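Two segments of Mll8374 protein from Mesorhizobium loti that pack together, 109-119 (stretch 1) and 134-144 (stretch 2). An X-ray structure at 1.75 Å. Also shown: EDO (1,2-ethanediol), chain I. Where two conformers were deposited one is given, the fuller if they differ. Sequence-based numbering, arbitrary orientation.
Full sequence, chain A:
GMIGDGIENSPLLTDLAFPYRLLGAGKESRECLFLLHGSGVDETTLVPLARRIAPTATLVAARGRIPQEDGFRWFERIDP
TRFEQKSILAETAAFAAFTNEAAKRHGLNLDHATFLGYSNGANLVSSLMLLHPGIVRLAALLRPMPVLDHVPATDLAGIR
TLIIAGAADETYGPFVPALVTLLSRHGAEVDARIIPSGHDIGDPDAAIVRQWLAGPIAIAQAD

Stretch 1, residues 109-119: NLDHATFLGYS
Stretch 2 134-144: GIVRLAALLRP

Residues 113-118 and 138-142 form neighbouring parallel β-strands, their directions 16° apart, with Phe115 beside Ala139, Leu116 beside Ala140, Gly117 beside Leu141 and Tyr118 beside Leu142 at CA-CA distances of 4.7 to 5.3 Å. Extended backbones (phi near -115°, psi near 125°) let the hydrogen bonds alternate: Phe115 N to Leu138 O 2.9 Å, Ala140 N to Phe115 O 2.8 Å, Gly117 N to Ala140 O 3.0 Å, Leu142 N to Gly117 O 2.9 Å and Ser119 N to Leu142 O 2.8 Å. Ser119 (59/-118) and Arg143 (53/52) then leave the strand conformation.

Side chains alternate between the faces. Phe115, with chi1 m (-71°) and chi2 73°, shares its face with Ala139 and Leu141; its ring reaches back toward the approach to strand 138-142, where Val136, chi1 t, lays CG2 over one ring face, 4.0 Å from the centroid. Ile135 (m, t) adds CG2 at 4.0 Å from Phe115 CZ. On the other face Leu116 (t, p) brings CD1 to 3.5 Å from Ala140 CB and 4.0 Å from Leu142 CD1; the short Ala140 side chain accommodates this close approach. Leu142 (m, t) also packs CB 4.2 Å from CD1 of Tyr118 (t, chi2 46°). These apolar groups suit the largely buried sheet, which contributes to 823 Å² of buried surface.

Before the strands, Leu110 and Asp111 form a short 3-10 segment. Arg137 (m, p, t, chi4 170°) lays its guanidinium face against Leu110 O and Asp111 N. Its NH2 forms a salt bridge with Asp111 OD1 at 2.8 Å, its NE adds a weak hydrogen bond to Asp111 OD1 at 3.0 Å, and its NH1 bonds Ile135 O at 2.9 Å. Asp111, chi1 m, thus turns its carboxylate back although its CA-to-CB bond points away. A water links Ala113 O (2.6 Å) to Arg137 N (2.7 Å).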

# COMPACT_ATOMS: atom_id res chain seq x y z
N ASN A 109 0.07 -9.87 -13.41
CA ASN A 109 1.43 -9.59 -13.84
C ASN A 109 2.07 -8.64 -12.86
O ASN A 109 1.74 -7.45 -12.85
CB ASN A 109 1.43 -8.96 -15.24
CG ASN A 109 2.80 -8.97 -15.88
OD1 ASN A 109 3.83 -9.15 -15.20
ND2 ASN A 109 2.83 -8.80 -17.20
N LEU A 110 2.94 -9.16 -11.99
CA LEU A 110 3.55 -8.31 -10.97
C LEU A 110 4.56 -7.30 -11.58
O LEU A 110 4.90 -6.32 -10.95
CB LEU A 110 4.14 -9.13 -9.81
CG LEU A 110 3.15 -9.93 -8.92
CD1 LEU A 110 3.87 -10.53 -7.73
CD2 LEU A 110 2.00 -9.10 -8.44
N ASP A 111 4.96 -7.51 -12.84
CA ASP A 111 5.69 -6.49 -13.61
C ASP A 111 4.79 -5.37 -14.12
O ASP A 111 5.25 -4.48 -14.83
CB ASP A 111 6.42 -7.12 -14.80
CG ASP A 111 7.59 -7.97 -14.37
OD1 ASP A 111 8.21 -7.63 -13.33
OD2 ASP A 111 7.89 -8.96 -15.08
N HIS A 112 3.51 -5.44 -13.77
CA HIS A 112 2.56 -4.40 -14.15
C HIS A 112 1.67 -4.04 -12.96
O HIS A 112 0.53 -3.59 -13.13
CB HIS A 112 1.73 -4.87 -15.36
CG HIS A 112 2.50 -4.88 -16.64
ND1 HIS A 112 2.42 -3.86 -17.56
CD2 HIS A 112 3.39 -5.76 -17.14
CE1 HIS A 112 3.21 -4.12 -18.58
NE2 HIS A 112 3.82 -5.27 -18.35
N ALA A 113 2.18 -4.25 -11.75
CA ALA A 113 1.37 -4.08 -10.56
C ALA A 113 1.90 -2.89 -9.74
O ALA A 113 3.10 -2.66 -9.71
CB ALA A 113 1.41 -5.32 -9.74
N THR A 114 0.98 -2.15 -9.12
CA THR A 114 1.27 -1.08 -8.16
C THR A 114 0.64 -1.45 -6.85
O THR A 114 -0.48 -1.97 -6.82
CB THR A 114 0.68 0.28 -8.58
OG1 THR A 114 1.20 0.64 -9.86
CG2 THR A 114 1.01 1.42 -7.53
N PHE A 115 1.39 -1.21 -5.78
CA PHE A 115 0.90 -1.42 -4.43
C PHE A 115 0.52 -0.04 -3.88
O PHE A 115 1.37 0.80 -3.69
CB PHE A 115 1.95 -2.14 -3.59
CG PHE A 115 2.13 -3.57 -3.98
CD1 PHE A 115 2.77 -3.92 -5.17
CD2 PHE A 115 1.61 -4.59 -3.18
CE1 PHE A 115 2.91 -5.26 -5.54
CE2 PHE A 115 1.73 -5.92 -3.55
CZ PHE A 115 2.38 -6.26 -4.74
N LEU A 116 -0.78 0.15 -3.65
CA LEU A 116 -1.36 1.42 -3.16
C LEU A 116 -1.90 1.23 -1.74
O LEU A 116 -2.91 0.55 -1.53
CB LEU A 116 -2.47 1.89 -4.12
CG LEU A 116 -3.35 3.11 -3.72
CD1 LEU A 116 -2.53 4.43 -3.74
CD2 LEU A 116 -4.62 3.23 -4.57
N GLY A 117 -1.23 1.87 -0.76
CA GLY A 117 -1.61 1.79 0.65
C GLY A 117 -1.94 3.16 1.20
O GLY A 117 -1.38 4.19 0.79
N TYR A 118 -2.86 3.16 2.14
CA TYR A 118 -3.21 4.33 2.93
C TYR A 118 -2.88 4.11 4.39
O TYR A 118 -3.38 3.17 5.03
CB TYR A 118 -4.68 4.64 2.77
CG TYR A 118 -5.21 5.75 3.68
CD1 TYR A 118 -4.52 6.94 3.83
CD2 TYR A 118 -6.43 5.59 4.36
CE1 TYR A 118 -5.01 7.95 4.64
CE2 TYR A 118 -6.92 6.57 5.17
CZ TYR A 118 -6.20 7.75 5.34
OH TYR A 118 -6.71 8.74 6.13
N SER A 119 -2.00 4.99 4.89
CA SER A 119 -1.66 5.08 6.30
C SER A 119 -1.09 3.72 6.79
O SER A 119 -0.04 3.31 6.29
CB SER A 119 -2.87 5.61 7.07
OG SER A 119 -2.47 6.17 8.31
N GLY A 134 11.89 -8.06 -4.23
CA GLY A 134 11.58 -8.82 -5.40
C GLY A 134 10.10 -8.96 -5.68
O GLY A 134 9.74 -9.65 -6.62
N ILE A 135 9.26 -8.34 -4.87
CA ILE A 135 7.81 -8.38 -5.08
C ILE A 135 7.27 -7.05 -5.62
O ILE A 135 6.62 -7.01 -6.67
CB ILE A 135 7.08 -8.73 -3.78
CG1 ILE A 135 7.49 -10.14 -3.33
CG2 ILE A 135 5.56 -8.64 -3.98
CD1 ILE A 135 7.01 -10.51 -1.99
N VAL A 136 7.56 -5.97 -4.89
CA VAL A 136 7.10 -4.63 -5.25
C VAL A 136 8.03 -3.97 -6.28
O VAL A 136 9.25 -3.96 -6.10
CB VAL A 136 6.92 -3.77 -3.99
CG1 VAL A 136 6.39 -2.37 -4.35
CG2 VAL A 136 5.98 -4.47 -3.00
N ARG A 137 7.43 -3.47 -7.37
CA ARG A 137 8.11 -2.63 -8.37
C ARG A 137 7.64 -1.16 -8.35
O ARG A 137 8.40 -0.27 -8.73
CB ARG A 137 7.87 -3.15 -9.79
CG ARG A 137 8.69 -4.37 -10.19
CD ARG A 137 8.13 -5.68 -9.61
NE ARG A 137 8.41 -6.86 -10.46
CZ ARG A 137 8.20 -8.13 -10.09
NH1 ARG A 137 7.75 -8.42 -8.88
NH2 ARG A 137 8.47 -9.12 -10.94
N LEU A 138 6.41 -0.95 -7.93
CA LEU A 138 5.75 0.36 -7.93
C LEU A 138 4.91 0.45 -6.67
O LEU A 138 4.10 -0.45 -6.41
CB LEU A 138 4.83 0.51 -9.15
CG LEU A 138 5.40 0.60 -10.58
CD1 LEU A 138 4.25 0.78 -11.59
CD2 LEU A 138 6.41 1.73 -10.71
N ALA A 139 5.11 1.50 -5.88
CA ALA A 139 4.37 1.69 -4.64
C ALA A 139 3.87 3.13 -4.55
O ALA A 139 4.62 4.06 -4.84
CB ALA A 139 5.23 1.39 -3.43
N ALA A 140 2.63 3.29 -4.13
CA ALA A 140 2.02 4.60 -3.88
C ALA A 140 1.60 4.60 -2.41
O ALA A 140 0.73 3.80 -2.00
CB ALA A 140 0.83 4.85 -4.77
N LEU A 141 2.26 5.46 -1.63
CA LEU A 141 2.16 5.45 -0.19
C LEU A 141 1.47 6.75 0.25
O LEU A 141 2.07 7.83 0.19
CB LEU A 141 3.56 5.37 0.46
CG LEU A 141 4.49 4.22 0.03
CD1 LEU A 141 5.81 4.28 0.77
CD2 LEU A 141 3.87 2.84 0.21
N LEU A 142 0.24 6.63 0.71
CA LEU A 142 -0.56 7.81 1.07
C LEU A 142 -0.52 7.97 2.59
O LEU A 142 -0.92 7.05 3.32
CB LEU A 142 -1.99 7.65 0.59
CG LEU A 142 -2.18 7.39 -0.91
CD1 LEU A 142 -3.68 7.37 -1.25
CD2 LEU A 142 -1.40 8.40 -1.75
N ARG A 143 -0.00 9.11 3.04
CA ARG A 143 0.17 9.43 4.47
C ARG A 143 0.95 8.36 5.27
O ARG A 143 0.49 7.91 6.31
CB ARG A 143 -1.15 9.74 5.15
CG ARG A 143 -2.12 10.57 4.34
CD ARG A 143 -1.63 12.00 4.10
NE ARG A 143 -2.71 12.71 3.44
CZ ARG A 143 -2.96 12.64 2.13
NH1 ARG A 143 -2.15 12.00 1.30
NH2 ARG A 143 -4.02 13.25 1.65
N PRO A 144 2.16 7.96 4.79
CA PRO A 144 2.96 6.95 5.45
C PRO A 144 3.90 7.51 6.52
O PRO A 144 4.04 8.71 6.64
CB PRO A 144 3.80 6.40 4.30
CG PRO A 144 4.06 7.69 3.49
CD PRO A 144 2.82 8.46 3.57
C1 EDO I . 0.24 5.74 10.65
O1 EDO I . -0.80 4.91 10.17
C2 EDO I . 0.46 6.90 9.69
O2 EDO I . 1.27 6.58 8.54
O HOH W 1 4.82 -3.73 -8.01